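Local coordinates for suppressor protein MPT5 (Saccharomyces cerevisiae, PDB 5BZ1) that binds short recognition sequences in the 3'-UTRs of target mRNAs through its Pumilio-repeat domain and thereby regulates gene expression after transcription, at residues A[115-119]-A[152-156]; A[67-71]-A[104-108]; A[305-309]-A[367-372]; A[331-335]-A[361-365]. All coordinates share one frame; numbering follows the deposited sequence.

In the fold
All four contacts belong to the RNA-binding domain of this protein, a curved array of helical Pumilio repeats. Contact 2 joins Pumilio 2 to Pumilio 3 and contact 1 joins Pumilio 3 to Pumilio 4; their centres are about 16 Å apart and they meet directly, F152 CZ lying 3.7 Å from I106 CG2. At the other end, contacts 3 and 4 both use helix 354-375, with centres about 14 Å apart. The two pairs lie on opposite sides of the chain's centre, contacts 2 and 3 being about 61 Å apart between centres. Q67 of contact 2 bonds U9 of RNA chain B. The nearest atom of contact 3 is about 10 Å from the RNA.

Contact 1 of 4, residues A[115-119]-A[152-156]; sequences IDLII and FSPSK
The helical segment 115-119 runs beside the loop that follows helix 141-151, with the CA atoms of I115 and F152 7.5 Å apart and those of I119 and K156 6.9 Å apart. F152, the first residue after helix 141-151 to leave helical geometry, lays its ring among three isoleucines. I115 CG2 sits over the centre of one face, 3.8 Å from the ring centroid and 13° off the normal, a CH-pi contact. This branch lies anti to I115's backbone N, while CG1, beside that N (chi1 -67°), reaches F152 CE1 at 3.7 Å. I118 CG2 meets the ring edge at CE2, and I119 CD1 approaches F152 CD2 obliquely at 3.7 Å. Farther along the loop, K156 bends at chi2 (-68°), its CB against I119 CG1, and crosses D116 at about a right angle. Its NZ donates to the syn lone pair of D116 OD1 at 2.6 Å, a salt bridge beside the apolar patch; E112 is a second carboxylate partner of that NZ. I106 also packs on I118. Apolar packing between successive helical repeats is characteristic of the PUF fold, here Pumilio 3 against Pumilio 4, and this contact adds the salt bridge.

Contact 2 of 4, residues A[67-71]-A[104-108]; sequences QKLCD and KIIDT. With nucleotides of chain B.
Q67 and K104 lie across each other at a slant, their aliphatic parts in contact: Q67 CG is 3.7 Å from K104 CB. From there the two polar ends diverge. Q67 runs on extended beyond CG, and its NE2 donates to O4 of U9 in RNA chain B at 2.8 Å with an N-H...O angle of 160°, so the amide contacts the base directly at O4. K104 instead folds back, bent at chi2 and chi4, which brings NZ back to Q67 O and D71. NZ donates to Q67 O at 3.1 Å from above the carbonyl plane, 54° out of it. It also meets the carboxylate of D71, which crosses the lysine at about a right angle; these are weak bonds, 3.2 Å to D71 OD2 and 3.4 Å to D71 OD1, within a salt bridge. A water that donates to Q67 OE1 accepts a weak bond from K104 NZ. Deeper in, C70 SG packs against I105 CG1 at 3.7 Å and C70 CB against T108 OG1, whose hydroxyl is turned back to donate to K104 O at 3.0 Å. With an alanine in place of K104, CB would still lie against Q67 CG, but D71 and Q67 O would probably lose their NZ partner, and the packing of K104 CG on Q67 would go along with the weak water link. The chemistry is consistent with a second-shell role: K104 probably balances the charge of D71 and, through a weak water link, may help to orient the amide that faces the RNA base.

Contact 3 of 4, residues A[305-309]-A[367-372]; sequences FTVNL and NLIVLT
This is a largely apolar helix-to-helix contact at the C-terminal end of the repeat array, where the end of helix 288-307 and the start of helix 309-312, in Pumilio 8, pack against helix 354-375. The CA atoms of T306 and L368 come within 5.8 Å, and those of L309 and T372 within 7.5 Å. L309 carries much of the apolar contact: CG stands anti to its backbone N (chi1 176°), and CD2 enters the angle between L368 and L371, 3.9 Å from L368 CD1 and 3.6 Å from L371 CB. Its other methyl, CD1, meets T372 OG1, the two side chains crossing at about a right angle. T306 and L368 lie alongside, pointing opposite ways, which brings T306 OG1 to 3.6 Å from L368 CD1, while T306 CG2 touches L371 CD1. L322 and L326 of helix 318-326 extend the apolar layer, against L309 and L368 respectively. The two threonine hydroxyls bond within their own helices. T306 OG1 is hydrogen-bonded to I302 O and accepts from a water that also donates to N367 OD1, bridging the helices. T372 OG1 donates to L368 O at 2.7 Å, from the face of that carbonyl opposite to T372 N. Leucine methyls and the T306 methyl thus make the join between the helices, and the water between T306 and N367 supplies a polar link across it.

Contact 4 of 4, residues A[331-335]-A[361-365]; sequences YSPLL and FSLKI
The F361 ring is the projecting bump here, pushed into a hollow formed by Y331, L334 and L335. F361 CG lies anti to its backbone N (chi1 174°), a placement that carries the ring from helix 354-375 toward 331-335. Its edge meets the tyrosine as an offset edge-to-face pair: the planes stand at 71°, the centroids are 5.1 Å apart, and F361 CZ sits 3.4 Å above the Y331 plane, displaced from the centre of the Y331 ring. L334 closes one face of F361, its CD1 4.0 Å from the centroid and 8° off the normal, while I365 CB of the phenylalanine's own helix lies over the opposite face. L335 CD2 comes to the ring's edge and fills the notch beside S362, 3.6 Å from S362 OG. Farther down the tyrosine, I365 CG1 rests 3.9 Å from Y331 CZ. The phenol oxygen is hydrogen-bonded to L326 O, which anchors the far end of the ring, and S362 OG is likewise tied to C358 O. An alanine in place of Y331 would probably open a gap where the ring was, beside F361 CE2 and I365 CG1, and leave L326 O without the phenol oxygen. Neighbouring helices pack on the cluster: F265 of helix 253-273 touches both rings, L298 and I302 of helix 288-307 pack on F361, and Y395 of helix 385-398 lies against Y331 and I365.

Contact 1 of 4, residues A[115-119]-A[152-156]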
# COMPACT_ATOMS: atom_id res chain seq x y z
N ILE A 115 -22.35 -0.40 9.08
CA ILE A 115 -21.05 -0.89 8.66
C ILE A 115 -21.10 -2.39 8.36
O ILE A 115 -20.59 -2.84 7.33
CB ILE A 115 -19.96 -0.59 9.72
CG1 ILE A 115 -19.73 0.92 9.82
CG2 ILE A 115 -18.65 -1.29 9.38
CD1 ILE A 115 -18.80 1.34 10.94
N ASP A 116 -21.74 -3.16 9.24
CA ASP A 116 -21.86 -4.60 9.06
C ASP A 116 -22.69 -4.99 7.83
O ASP A 116 -22.40 -6.00 7.18
CB ASP A 116 -22.41 -5.26 10.32
CG ASP A 116 -21.38 -5.30 11.45
OD1 ASP A 116 -20.18 -5.11 11.16
OD2 ASP A 116 -21.78 -5.52 12.61
N LEU A 117 -23.71 -4.20 7.51
CA LEU A 117 -24.49 -4.42 6.29
C LEU A 117 -23.61 -4.26 5.04
O LEU A 117 -23.63 -5.10 4.14
CB LEU A 117 -25.68 -3.47 6.21
CG LEU A 117 -26.88 -3.83 7.08
CD1 LEU A 117 -27.91 -2.72 7.06
CD2 LEU A 117 -27.50 -5.14 6.60
N ILE A 118 -22.84 -3.18 5.01
CA ILE A 118 -21.90 -2.93 3.92
C ILE A 118 -20.88 -4.08 3.80
O ILE A 118 -20.64 -4.60 2.71
CB ILE A 118 -21.15 -1.60 4.13
CG1 ILE A 118 -22.10 -0.42 3.91
CG2 ILE A 118 -19.95 -1.48 3.21
CD1 ILE A 118 -21.55 0.92 4.38
N ILE A 119 -20.30 -4.46 4.93
CA ILE A 119 -19.34 -5.56 4.98
C ILE A 119 -19.98 -6.88 4.52
O ILE A 119 -19.33 -7.71 3.87
CB ILE A 119 -18.74 -5.70 6.40
CG1 ILE A 119 -17.86 -4.49 6.72
CG2 ILE A 119 -17.92 -6.98 6.54
CD1 ILE A 119 -16.78 -4.24 5.67
N PHE A 152 -13.27 1.93 8.26
CA PHE A 152 -13.71 0.80 9.08
C PHE A 152 -12.61 0.25 9.98
O PHE A 152 -11.42 0.45 9.71
CB PHE A 152 -14.23 -0.33 8.19
CG PHE A 152 -15.45 0.02 7.38
CD1 PHE A 152 -16.25 1.10 7.73
CD2 PHE A 152 -15.80 -0.74 6.27
CE1 PHE A 152 -17.38 1.43 6.98
CE2 PHE A 152 -16.93 -0.42 5.52
CZ PHE A 152 -17.72 0.66 5.87
N SER A 153 -13.01 -0.44 11.04
CA SER A 153 -12.07 -1.15 11.90
C SER A 153 -11.45 -2.32 11.15
O SER A 153 -12.14 -2.98 10.36
CB SER A 153 -12.77 -1.67 13.15
OG SER A 153 -11.89 -2.46 13.94
N PRO A 154 -10.16 -2.59 11.39
CA PRO A 154 -9.47 -3.74 10.78
C PRO A 154 -10.16 -5.07 11.07
O PRO A 154 -9.98 -6.02 10.32
CB PRO A 154 -8.09 -3.70 11.44
CG PRO A 154 -7.86 -2.24 11.70
CD PRO A 154 -9.22 -1.71 12.11
N SER A 155 -10.96 -5.13 12.14
CA SER A 155 -11.75 -6.33 12.43
C SER A 155 -12.78 -6.63 11.32
O SER A 155 -13.39 -7.70 11.31
CB SER A 155 -12.47 -6.18 13.77
OG SER A 155 -13.55 -5.27 13.67
N LYS A 156 -12.96 -5.69 10.40
CA LYS A 156 -13.90 -5.85 9.29
C LYS A 156 -13.18 -6.21 7.98
O LYS A 156 -13.83 -6.50 6.97
CB LYS A 156 -14.70 -4.56 9.06
CG LYS A 156 -15.28 -3.93 10.32
CD LYS A 156 -16.38 -4.78 10.95
CE LYS A 156 -17.09 -4.01 12.05
NZ LYS A 156 -18.10 -4.84 12.77

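Contact 2 of 4, residues A[67-71]-A[104-108]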
# COMPACT_ATOMS: atom_id res chain seq x y z
N GLN A 67 -25.48 11.58 -2.60
CA GLN A 67 -24.38 12.06 -1.77
C GLN A 67 -24.80 13.21 -0.85
O GLN A 67 -24.44 13.23 0.32
CB GLN A 67 -23.20 12.50 -2.64
CG GLN A 67 -22.45 11.36 -3.32
CD GLN A 67 -21.27 11.86 -4.12
OE1 GLN A 67 -20.24 12.26 -3.57
NE2 GLN A 67 -21.41 11.85 -5.44
N LYS A 68 -25.56 14.16 -1.39
CA LYS A 68 -26.05 15.28 -0.59
C LYS A 68 -26.95 14.76 0.52
O LYS A 68 -26.83 15.17 1.68
CB LYS A 68 -26.82 16.28 -1.46
CG LYS A 68 -26.86 17.68 -0.87
CD LYS A 68 -25.45 18.23 -0.74
CE LYS A 68 -25.42 19.53 0.04
NZ LYS A 68 -24.15 20.26 -0.21
N LEU A 69 -27.84 13.85 0.15
CA LEU A 69 -28.77 13.23 1.08
C LEU A 69 -28.05 12.61 2.28
O LEU A 69 -28.56 12.65 3.40
CB LEU A 69 -29.59 12.18 0.34
CG LEU A 69 -31.11 12.11 0.50
CD1 LEU A 69 -31.68 13.45 0.93
CD2 LEU A 69 -31.74 11.66 -0.82
N CYS A 70 -26.86 12.06 2.05
CA CYS A 70 -26.06 11.46 3.12
C CYS A 70 -25.73 12.43 4.25
O CYS A 70 -25.45 12.01 5.38
CB CYS A 70 -24.76 10.87 2.56
SG CYS A 70 -24.99 9.33 1.64
N ASP A 71 -25.77 13.73 3.96
CA ASP A 71 -25.48 14.74 4.97
C ASP A 71 -26.71 15.09 5.82
O ASP A 71 -26.59 15.82 6.80
CB ASP A 71 -24.93 16.01 4.31
CG ASP A 71 -23.51 15.84 3.80
OD1 ASP A 71 -22.77 15.01 4.37
OD2 ASP A 71 -23.13 16.54 2.84
N LYS A 104 -19.17 8.16 -0.37
CA LYS A 104 -19.86 9.11 0.50
C LYS A 104 -20.67 8.39 1.57
O LYS A 104 -20.67 8.78 2.74
CB LYS A 104 -20.77 10.03 -0.31
CG LYS A 104 -21.42 11.14 0.51
CD LYS A 104 -20.37 11.99 1.22
CE LYS A 104 -21.00 13.06 2.10
NZ LYS A 104 -21.64 14.15 1.32
N ILE A 105 -21.35 7.32 1.17
CA ILE A 105 -22.15 6.51 2.09
C ILE A 105 -21.28 5.93 3.20
O ILE A 105 -21.60 6.07 4.39
CB ILE A 105 -22.90 5.39 1.35
CG1 ILE A 105 -24.01 5.99 0.48
CG2 ILE A 105 -23.50 4.39 2.34
CD1 ILE A 105 -24.70 4.98 -0.42
N ILE A 106 -20.18 5.28 2.82
CA ILE A 106 -19.22 4.75 3.77
C ILE A 106 -18.69 5.85 4.68
O ILE A 106 -18.55 5.67 5.89
CB ILE A 106 -18.03 4.07 3.06
CG1 ILE A 106 -18.49 2.80 2.34
CG2 ILE A 106 -16.91 3.73 4.04
CD1 ILE A 106 -17.50 2.29 1.31
N ASP A 107 -18.40 7.01 4.09
CA ASP A 107 -17.80 8.12 4.82
C ASP A 107 -18.73 8.70 5.89
O ASP A 107 -18.26 9.36 6.82
CB ASP A 107 -17.39 9.23 3.84
CG ASP A 107 -16.36 10.17 4.43
OD1 ASP A 107 -15.34 9.69 4.97
OD2 ASP A 107 -16.57 11.40 4.35
N THR A 108 -20.03 8.45 5.75
CA THR A 108 -21.02 9.01 6.67
C THR A 108 -21.88 7.97 7.38
O THR A 108 -23.02 8.27 7.75
CB THR A 108 -21.96 10.00 5.94
OG1 THR A 108 -22.66 9.32 4.89
CG2 THR A 108 -21.17 11.16 5.35
P U B 9 -14.34 15.36 -10.83
OP1 U B 9 -14.88 15.93 -9.56
OP2 U B 9 -13.50 14.14 -10.79
O5' U B 9 -15.58 15.08 -11.79
C5' U B 9 -15.43 14.44 -13.05
C4' U B 9 -16.73 13.85 -13.50
O4' U B 9 -17.11 12.78 -12.60
C3' U B 9 -17.91 14.81 -13.48
O3' U B 9 -17.99 15.58 -14.67
C2' U B 9 -19.11 13.89 -13.27
O2' U B 9 -19.55 13.32 -14.50
C1' U B 9 -18.51 12.78 -12.40
N1 U B 9 -18.78 12.95 -10.95
C2 U B 9 -20.01 12.53 -10.47
O2 U B 9 -20.87 12.05 -11.18
N3 U B 9 -20.20 12.70 -9.11
C4 U B 9 -19.29 13.23 -8.22
O4 U B 9 -19.61 13.32 -7.03
C5 U B 9 -18.04 13.64 -8.80
C6 U B 9 -17.83 13.48 -10.11
O HOH W 1 -20.11 14.59 -1.59

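Contact 3 of 4, residues A[305-309]-A[367-372]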
# COMPACT_ATOMS: atom_id res chain seq x y z
N PHE A 305 29.28 -9.53 -2.47
CA PHE A 305 29.65 -8.34 -3.23
C PHE A 305 31.15 -8.30 -3.52
O PHE A 305 31.57 -7.73 -4.53
CB PHE A 305 29.22 -7.07 -2.49
CG PHE A 305 27.78 -6.70 -2.72
CD1 PHE A 305 27.44 -5.43 -3.15
CD2 PHE A 305 26.77 -7.63 -2.50
CE1 PHE A 305 26.12 -5.08 -3.36
CE2 PHE A 305 25.44 -7.28 -2.72
CZ PHE A 305 25.12 -6.00 -3.14
N THR A 306 31.94 -8.90 -2.64
CA THR A 306 33.39 -8.97 -2.85
C THR A 306 33.73 -9.94 -3.99
O THR A 306 34.49 -9.60 -4.89
CB THR A 306 34.13 -9.38 -1.56
OG1 THR A 306 33.90 -8.39 -0.55
CG2 THR A 306 35.63 -9.49 -1.82
N VAL A 307 33.15 -11.13 -3.93
CA VAL A 307 33.33 -12.13 -4.98
C VAL A 307 32.87 -11.60 -6.34
O VAL A 307 33.55 -11.81 -7.35
CB VAL A 307 32.59 -13.45 -4.63
CG1 VAL A 307 32.59 -14.40 -5.82
CG2 VAL A 307 33.23 -14.12 -3.42
N ASN A 308 31.74 -10.91 -6.35
CA ASN A 308 31.14 -10.43 -7.60
C ASN A 308 31.42 -8.96 -7.90
O ASN A 308 30.71 -8.35 -8.69
CB ASN A 308 29.62 -10.66 -7.57
CG ASN A 308 29.26 -12.13 -7.47
OD1 ASN A 308 29.20 -12.84 -8.48
ND2 ASN A 308 29.00 -12.60 -6.25
N LEU A 309 32.47 -8.42 -7.29
CA LEU A 309 32.79 -6.99 -7.39
C LEU A 309 32.97 -6.52 -8.83
O LEU A 309 32.54 -5.43 -9.20
CB LEU A 309 34.04 -6.67 -6.57
CG LEU A 309 34.60 -5.25 -6.62
CD1 LEU A 309 33.57 -4.23 -6.19
CD2 LEU A 309 35.84 -5.14 -5.75
N ASN A 367 38.80 -4.80 3.07
CA ASN A 367 39.25 -5.60 1.93
C ASN A 367 38.47 -5.25 0.66
O ASN A 367 39.04 -5.18 -0.43
CB ASN A 367 39.13 -7.09 2.26
CG ASN A 367 39.39 -7.98 1.05
OD1 ASN A 367 38.56 -8.80 0.67
ND2 ASN A 367 40.56 -7.80 0.44
N LEU A 368 37.17 -5.03 0.81
CA LEU A 368 36.34 -4.64 -0.33
C LEU A 368 36.75 -3.27 -0.87
O LEU A 368 36.75 -3.05 -2.08
CB LEU A 368 34.86 -4.66 0.05
CG LEU A 368 33.86 -4.31 -1.06
CD1 LEU A 368 34.07 -5.23 -2.24
CD2 LEU A 368 32.43 -4.41 -0.56
N ILE A 369 37.11 -2.37 0.04
CA ILE A 369 37.55 -1.03 -0.35
C ILE A 369 38.82 -1.08 -1.20
O ILE A 369 38.91 -0.42 -2.24
CB ILE A 369 37.80 -0.14 0.89
CG1 ILE A 369 36.47 0.25 1.55
CG2 ILE A 369 38.56 1.12 0.52
CD1 ILE A 369 35.57 1.10 0.67
N VAL A 370 39.81 -1.87 -0.78
CA VAL A 370 41.07 -1.95 -1.51
C VAL A 370 40.89 -2.63 -2.87
O VAL A 370 41.51 -2.23 -3.85
CB VAL A 370 42.22 -2.60 -0.68
CG1 VAL A 370 42.31 -1.97 0.70
CG2 VAL A 370 42.03 -4.10 -0.54
N LEU A 371 40.03 -3.65 -2.93
CA LEU A 371 39.74 -4.31 -4.19
C LEU A 371 39.02 -3.36 -5.14
O LEU A 371 39.27 -3.36 -6.35
CB LEU A 371 38.92 -5.58 -3.97
CG LEU A 371 39.61 -6.77 -3.31
CD1 LEU A 371 38.66 -7.95 -3.16
CD2 LEU A 371 40.82 -7.19 -4.12
N THR A 372 38.14 -2.53 -4.58
CA THR A 372 37.44 -1.52 -5.36
C THR A 372 38.42 -0.49 -5.93
O THR A 372 38.32 -0.12 -7.10
CB THR A 372 36.36 -0.81 -4.51
OG1 THR A 372 35.39 -1.77 -4.07
CG2 THR A 372 35.66 0.26 -5.33
O HOH W 2 35.54 -8.42 1.63

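Contact 4 of 4, residues A[331-335]-A[361-365]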
# COMPACT_ATOMS: atom_id res chain seq x y z
N TYR A 331 27.84 3.19 8.06
CA TYR A 331 28.44 2.24 9.01
C TYR A 331 29.62 2.76 9.84
O TYR A 331 30.36 1.97 10.41
CB TYR A 331 28.84 0.95 8.29
CG TYR A 331 29.85 1.14 7.18
CD1 TYR A 331 31.20 1.29 7.45
CD2 TYR A 331 29.45 1.15 5.85
CE1 TYR A 331 32.13 1.45 6.45
CE2 TYR A 331 30.37 1.31 4.83
CZ TYR A 331 31.71 1.46 5.14
OH TYR A 331 32.64 1.63 4.14
N SER A 332 29.80 4.08 9.90
CA SER A 332 30.94 4.64 10.64
C SER A 332 31.04 4.24 12.12
O SER A 332 32.15 4.02 12.62
CB SER A 332 31.04 6.16 10.45
OG SER A 332 30.27 6.87 11.40
N PRO A 333 29.90 4.13 12.84
CA PRO A 333 30.02 3.65 14.23
C PRO A 333 30.56 2.22 14.34
O PRO A 333 31.04 1.85 15.41
CB PRO A 333 28.58 3.71 14.74
CG PRO A 333 27.94 4.78 13.93
CD PRO A 333 28.54 4.62 12.56
N LEU A 334 30.47 1.44 13.26
CA LEU A 334 30.97 0.06 13.27
C LEU A 334 32.49 -0.00 13.13
O LEU A 334 33.08 -1.08 13.23
CB LEU A 334 30.33 -0.76 12.14
CG LEU A 334 28.81 -0.71 11.90
CD1 LEU A 334 28.37 -1.82 10.95
CD2 LEU A 334 28.05 -0.81 13.20
N LEU A 335 33.11 1.15 12.90
CA LEU A 335 34.56 1.21 12.71
C LEU A 335 35.28 1.57 14.00
O LEU A 335 36.32 1.00 14.32
CB LEU A 335 34.92 2.21 11.60
CG LEU A 335 34.35 1.91 10.22
CD1 LEU A 335 34.80 2.94 9.20
CD2 LEU A 335 34.75 0.52 9.78
N PHE A 361 33.74 -7.14 10.54
CA PHE A 361 33.20 -6.18 9.58
C PHE A 361 34.29 -5.27 9.02
O PHE A 361 34.39 -5.10 7.80
CB PHE A 361 32.10 -5.34 10.22
CG PHE A 361 31.60 -4.23 9.33
CD1 PHE A 361 30.64 -4.49 8.37
CD2 PHE A 361 32.09 -2.94 9.45
CE1 PHE A 361 30.18 -3.48 7.54
CE2 PHE A 361 31.64 -1.93 8.63
CZ PHE A 361 30.68 -2.20 7.67
N SER A 362 35.08 -4.69 9.91
CA SER A 362 36.15 -3.78 9.50
C SER A 362 37.14 -4.45 8.55
O SER A 362 37.63 -3.82 7.62
CB SER A 362 36.90 -3.25 10.73
OG SER A 362 36.08 -2.40 11.50
N LEU A 363 37.41 -5.72 8.80
CA LEU A 363 38.30 -6.50 7.96
C LEU A 363 37.70 -6.70 6.56
O LEU A 363 38.35 -6.41 5.55
CB LEU A 363 38.61 -7.84 8.63
CG LEU A 363 39.49 -8.92 7.98
CD1 LEU A 363 38.66 -9.87 7.13
CD2 LEU A 363 40.64 -8.32 7.16
N LYS A 364 36.47 -7.20 6.51
CA LYS A 364 35.82 -7.50 5.23
C LYS A 364 35.52 -6.24 4.41
O LYS A 364 35.64 -6.26 3.18
CB LYS A 364 34.54 -8.30 5.45
CG LYS A 364 34.76 -9.75 5.85
CD LYS A 364 33.42 -10.48 5.98
CE LYS A 364 33.61 -11.93 6.41
NZ LYS A 364 34.30 -12.74 5.39
N ILE A 365 35.10 -5.17 5.07
CA ILE A 365 34.76 -3.94 4.36
C ILE A 365 36.03 -3.22 3.89
O ILE A 365 36.05 -2.60 2.83
CB ILE A 365 33.84 -3.01 5.20
CG1 ILE A 365 32.98 -2.12 4.28
CG2 ILE A 365 34.64 -2.16 6.18
CD1 ILE A 365 31.87 -2.88 3.59